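PDB 2EIG: lectin from Lotus tetragonolobus, which binds carbohydrate, probably L-fucose-containing sugars, as a four-chain legume lectin whose subunits hold a manganese and a calcium ion. Local coordinates for residues T194-P197 with E198-V202. Residues are numbered along the deposited sequence; the frame is centred on the assembly and turned at random.
Sequences TVLP and EKVSV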
ATOM      1  N   THR A 194      -4.846  -3.422 -14.256  1.00 25.16           N
ATOM      2  CA  THR A 194      -4.182  -2.389 -15.088  1.00 25.47           C
ATOM      3  C   THR A 194      -3.134  -3.018 -15.974  1.00 23.58           C
ATOM      4  O   THR A 194      -2.908  -2.604 -17.114  1.00 22.70           O
ATOM      5  CB  THR A 194      -3.531  -1.183 -14.312  1.00 26.18           C
ATOM      6  OG1 THR A 194      -2.688  -1.642 -13.251  1.00 33.59           O
ATOM      7  CG2 THR A 194      -4.571  -0.164 -13.735  1.00 31.46           C
ATOM      8  N   VAL A 195      -2.463  -4.035 -15.453  1.00 22.13           N
ATOM      9  CA  VAL A 195      -1.307  -4.573 -16.152  1.00 19.90           C
ATOM     10  C   VAL A 195      -1.549  -5.862 -16.900  1.00 19.09           C
ATOM     11  O   VAL A 195      -0.730  -6.247 -17.697  1.00 19.15           O
ATOM     12  CB  VAL A 195      -0.075  -4.689 -15.230  1.00 20.64           C
ATOM     13  CG1 VAL A 195       0.453  -3.274 -14.897  1.00 19.69           C
ATOM     14  CG2 VAL A 195      -0.403  -5.495 -13.947  1.00 18.31           C
ATOM     15  N   LEU A 196      -2.672  -6.536 -16.658  1.00 16.27           N
ATOM     16  CA  LEU A 196      -2.843  -7.848 -17.254  1.00 14.39           C
ATOM     17  C   LEU A 196      -4.251  -7.977 -17.827  1.00 14.36           C
ATOM     18  O   LEU A 196      -5.160  -7.283 -17.359  1.00 13.06           O
ATOM     19  CB  LEU A 196      -2.633  -8.940 -16.188  1.00 14.32           C
ATOM     20  CG  LEU A 196      -1.184  -9.260 -15.815  1.00 11.05           C
ATOM     21  CD1 LEU A 196      -1.117 -10.101 -14.568  1.00 12.23           C
ATOM     22  CD2 LEU A 196      -0.455  -9.914 -16.964  1.00 12.63           C
ATOM     23  N   PRO A 197      -4.446  -8.888 -18.807  1.00 14.45           N
ATOM     24  CA  PRO A 197      -5.797  -9.115 -19.307  1.00 14.57           C
ATOM     25  C   PRO A 197      -6.556 -10.017 -18.378  1.00 14.82           C
ATOM     26  O   PRO A 197      -6.037 -10.426 -17.329  1.00 14.88           O
ATOM     27  CB  PRO A 197      -5.565  -9.805 -20.685  1.00 14.13           C
ATOM     28  CG  PRO A 197      -4.356 -10.593 -20.460  1.00 15.27           C
ATOM     29  CD  PRO A 197      -3.469  -9.724 -19.516  1.00 13.44           C
ATOM     30  N   GLU A 198      -7.791 -10.339 -18.739  1.00 15.26           N
ATOM     31  CA  GLU A 198      -8.692 -10.904 -17.763  1.00 15.98           C
ATOM     32  C   GLU A 198      -8.462 -12.421 -17.539  1.00 15.32           C
ATOM     33  O   GLU A 198      -9.033 -13.003 -16.639  1.00 14.89           O
ATOM     34  CB  GLU A 198     -10.126 -10.596 -18.185  1.00 15.71           C
ATOM     35  CG  GLU A 198     -10.518 -11.308 -19.468  1.00 21.15           C
ATOM     36  CD  GLU A 198     -11.752 -10.652 -20.083  1.00 23.59           C
ATOM     37  OE1 GLU A 198     -12.856 -11.208 -19.885  1.00 27.75           O
ATOM     38  OE2 GLU A 198     -11.608  -9.580 -20.716  1.00 21.66           O
ATOM     39  N   LYS A 199      -7.642 -13.036 -18.389  1.00 15.07           N
ATOM     40  CA  LYS A 199      -7.306 -14.455 -18.262  1.00 16.20           C
ATOM     41  C   LYS A 199      -5.799 -14.479 -18.332  1.00 15.03           C
ATOM     42  O   LYS A 199      -5.218 -13.790 -19.139  1.00 15.85           O
ATOM     43  CB  LYS A 199      -7.886 -15.334 -19.400  1.00 15.32           C
ATOM     44  CG  LYS A 199      -9.412 -15.493 -19.371  1.00 18.07           C
ATOM     45  CD  LYS A 199      -9.852 -16.331 -20.563  1.00 20.46           C
ATOM     46  CE  LYS A 199     -11.361 -16.136 -20.835  1.00 24.55           C
ATOM     47  NZ  LYS A 199     -12.156 -16.028 -19.556  1.00 25.65           N
ATOM     48  N   VAL A 200      -5.171 -15.200 -17.419  1.00 14.70           N
ATOM     49  CA  VAL A 200      -3.722 -15.295 -17.415  1.00 13.77           C
ATOM     50  C   VAL A 200      -3.282 -16.742 -17.235  1.00 14.20           C
ATOM     51  O   VAL A 200      -4.061 -17.600 -16.848  1.00 12.67           O
ATOM     52  CB  VAL A 200      -3.083 -14.367 -16.325  1.00 13.66           C
ATOM     53  CG1 VAL A 200      -3.400 -12.891 -16.599  1.00 13.81           C
ATOM     54  CG2 VAL A 200      -3.547 -14.743 -14.915  1.00 11.85           C
ATOM     55  N   SER A 201      -2.022 -17.014 -17.553  1.00 13.27           N
ATOM     56  CA  SER A 201      -1.418 -18.214 -17.067  1.00 12.29           C
ATOM     57  C   SER A 201      -0.876 -17.852 -15.717  1.00 13.23           C
ATOM     58  O   SER A 201      -0.587 -16.671 -15.416  1.00 11.57           O
ATOM     59  CB  SER A 201      -0.315 -18.682 -18.006  1.00 12.81           C
ATOM     60  OG  SER A 201       0.677 -17.660 -18.136  1.00 15.42           O
ATOM     61  N   VAL A 202      -0.842 -18.873 -14.865  1.00 14.58           N
ATOM     62  CA  VAL A 202      -0.003 -18.859 -13.661  1.00 14.19           C
ATOM     63  C   VAL A 202       0.952 -19.987 -13.860  1.00 14.37           C
ATOM     64  O   VAL A 202       0.607 -21.039 -14.483  1.00 14.90           O
ATOM     65  CB  VAL A 202      -0.813 -19.004 -12.331  1.00 13.57           C
ATOM     66  CG1 VAL A 202      -1.730 -17.815 -12.212  1.00 15.52           C
ATOM     67  CG2 VAL A 202      -1.651 -20.348 -12.304  1.00 11.56           C
TER
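With chi1 at -62°, Val200 puts CG1 anti to its own carbonyl carbon, and this methyl is the one that reaches Leu196 and Pro197. Leu196 CB already faces the valine, 4.0 Å from Val200 CG1; a similar first torsion (-78°), with CG beside the backbone N, adds Leu196 CD1 at 4.1 Å from Val200 CG1. The two side chains cross at about a right angle, one methyl meeting the flank of the leucine. Pro197 completes the contact from the chain between them, its carbonyl O 3.7 Å from Val200 CG1 and its ring atom CD 4.3 Å from it. Over the same face of the ring, Pro197 CG comes to 3.6 Å from Lys199 O. No hydrogen bond joins the two segments; the side chains meet by van der Waals contact, partly against carbonyl oxygens. Those of Glu198 and Lys199 start out away from 194-197, although Glu198 CB still touches Pro197 C. Leu196, where the chain leaves the short helix 192-195, accepts a hydrogen bond at O from Trp52 NE1. In that helix Val195 O accepts one from Gln113 NE2, and Thr194 OG1 hydrogen-bonds to Leu146 O of the second subunit. By Lys199 the chain has entered strand 199-208, which runs between strands 39-50 and 81-88 in the seven-stranded sheet of the legume lectin beta-sandwich; Leu196 and Val200 both rest on Leu86 of strand 81-88 and on Ile51, just past strand 39-50.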